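Local structure of FdtA domain-containing protein (Helicobacter canadensis MIT 98-5491, 7N67) at residues 74-78 / 131-135. The protein is a sugar 3,4-ketoisomerase of the cupin family that binds dTDP and probably acts on a dTDP-linked keto sugar in the biosynthesis of a formylated sugar. Residues are numbered along the deposited sequence; the frame is centred on the assembly and turned at random.
Sequences KELEQ and LASDF
Q78 and A132 face each other as an antiparallel non-hydrogen-bonded pair, their CA atoms 4.5 Å apart, where strand 78-84 begins and strand 127-132 ends. The two backbones run nearly opposite, 161° apart, and CA of Q78 makes a CA-H...O contact with O of L131 at 3.2 Å. Just beyond the strand ends, E77 and S133 are joined by two hydrogen bonds. The amide N of S133 gives a hydrogen bond of 3.1 Å to O of E77, but the return bond goes to a side chain: N of E77 donates to OG of S133 at 3.0 Å, fairly straight at 161°. With chi1 at 73°, the hydroxyl sits between its own N and carbonyl carbon, and from there it stands in for a backbone acceptor just past the end of the strand. L76 has its CG anti to the backbone N, which carries CD1 alongside the turning chain, 3.6 Å from OG of S133 and 4.2 Å from CB of A132; CB of D134 lies against the same methyl. The side chains of Q78 and A132 share a sheet face, and NE2 of Q78 is hydrogen-bonded to Y57 of the dTDP pocket. R55, a dTDP-binding residue, packs against L76 and bonds to O of D134. The contact lies at the ends of two inner strands of the six-stranded cupin sheet, 78-84 between 107-111 and 127-132, with 55-60 beyond the latter.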
loop_
_atom_site.group_PDB
_atom_site.type_symbol
_atom_site.label_atom_id
_atom_site.label_comp_id
_atom_site.label_asym_id
_atom_site.label_seq_id
_atom_site.Cartn_x
_atom_site.Cartn_y
_atom_site.Cartn_z
ATOM N N LYS B 74 24.519 -1.047 -22.031
ATOM C CA LYS B 74 24.838 -0.480 -23.370
ATOM C C LYS B 74 23.572 -0.535 -24.246
ATOM O O LYS B 74 23.329 0.440 -24.965
ATOM C CB LYS B 74 26.040 -1.206 -23.985
ATOM C CG LYS B 74 27.349 -1.117 -23.193
ATOM C CD LYS B 74 28.422 -2.153 -23.582
ATOM C CE LYS B 74 29.589 -1.601 -24.381
ATOM N NZ LYS B 74 29.164 -0.632 -25.421
ATOM N N GLU B 75 22.754 -1.595 -24.129
ATOM C CA GLU B 75 21.639 -1.904 -25.082
ATOM C C GLU B 75 20.251 -1.781 -24.405
ATOM O O GLU B 75 19.328 -1.123 -24.996
ATOM C CB GLU B 75 21.901 -3.285 -25.702
ATOM C CG GLU B 75 22.206 -3.274 -27.195
ATOM C CD GLU B 75 22.771 -1.994 -27.798
ATOM O OE1 GLU B 75 23.935 -1.669 -27.499
ATOM O OE2 GLU B 75 22.035 -1.327 -28.575
ATOM N N LEU B 76 20.097 -2.344 -23.203
ATOM C CA LEU B 76 18.785 -2.500 -22.525
ATOM C C LEU B 76 18.111 -1.135 -22.348
ATOM O O LEU B 76 18.723 -0.255 -21.717
ATOM C CB LEU B 76 18.978 -3.192 -21.171
ATOM C CG LEU B 76 17.677 -3.605 -20.482
ATOM C CD1 LEU B 76 16.962 -4.691 -21.281
ATOM C CD2 LEU B 76 17.947 -4.077 -19.060
ATOM N N GLU B 77 16.898 -0.973 -22.899
ATOM C CA GLU B 77 16.016 0.194 -22.632
ATOM C C GLU B 77 14.979 -0.282 -21.614
ATOM O O GLU B 77 14.647 -1.477 -21.648
ATOM C CB GLU B 77 15.417 0.738 -23.928
ATOM C CG GLU B 77 16.445 1.280 -24.902
ATOM C CD GLU B 77 15.879 2.026 -26.101
ATOM O OE1 GLU B 77 16.583 2.896 -26.631
ATOM O OE2 GLU B 77 14.746 1.739 -26.517
ATOM N N GLN B 78 14.573 0.573 -20.675
ATOM C CA GLN B 78 13.599 0.217 -19.606
ATOM C C GLN B 78 12.546 1.322 -19.502
ATOM O O GLN B 78 12.855 2.467 -19.887
ATOM C CB GLN B 78 14.302 0.022 -18.264
ATOM C CG GLN B 78 15.173 -1.228 -18.185
ATOM C CD GLN B 78 15.661 -1.437 -16.772
ATOM O OE1 GLN B 78 15.647 -0.523 -15.961
ATOM N NE2 GLN B 78 16.079 -2.645 -16.445
ATOM N N LEU B 131 9.310 -2.353 -17.132
ATOM C CA LEU B 131 9.125 -2.933 -18.483
ATOM C C LEU B 131 10.487 -2.877 -19.172
ATOM O O LEU B 131 11.038 -1.753 -19.276
ATOM C CB LEU B 131 8.081 -2.092 -19.226
ATOM C CG LEU B 131 6.603 -2.372 -18.911
ATOM C CD1 LEU B 131 6.391 -3.005 -17.551
ATOM C CD2 LEU B 131 5.790 -1.100 -19.013
ATOM N N ALA B 132 11.042 -4.027 -19.563
ATOM C CA ALA B 132 12.393 -4.133 -20.167
ATOM C C ALA B 132 12.302 -4.608 -21.625
ATOM O O ALA B 132 11.436 -5.468 -21.912
ATOM C CB ALA B 132 13.258 -5.051 -19.331
ATOM N N SER B 133 13.245 -4.120 -22.453
ATOM C CA SER B 133 13.347 -4.285 -23.928
ATOM C C SER B 133 13.974 -5.626 -24.321
ATOM O O SER B 133 14.031 -5.891 -25.534
ATOM C CB SER B 133 14.148 -3.146 -24.540
ATOM O OG SER B 133 15.550 -3.258 -24.243
ATOM N N ASP B 134 14.452 -6.436 -23.372
ATOM C CA ASP B 134 15.201 -7.675 -23.694
ATOM C C ASP B 134 15.308 -8.585 -22.468
ATOM O O ASP B 134 15.048 -8.116 -21.351
ATOM C CB ASP B 134 16.593 -7.330 -24.223
ATOM C CG ASP B 134 17.174 -8.341 -25.200
ATOM O OD1 ASP B 134 16.578 -9.425 -25.390
ATOM O OD2 ASP B 134 18.216 -8.023 -25.768
ATOM N N PHE B 135 15.682 -9.847 -22.700
ATOM C CA PHE B 135 15.840 -10.904 -21.679
ATOM C C PHE B 135 17.007 -10.518 -20.769
ATOM O O PHE B 135 17.896 -9.761 -21.203
ATOM C CB PHE B 135 16.057 -12.265 -22.346
ATOM C CG PHE B 135 14.981 -12.641 -23.331
ATOM C CD1 PHE B 135 13.897 -13.413 -22.939
ATOM C CD2 PHE B 135 15.041 -12.215 -24.656
ATOM C CE1 PHE B 135 12.904 -13.740 -23.849
ATOM C CE2 PHE B 135 14.046 -12.550 -25.567
ATOM C CZ PHE B 135 12.979 -13.310 -25.158
#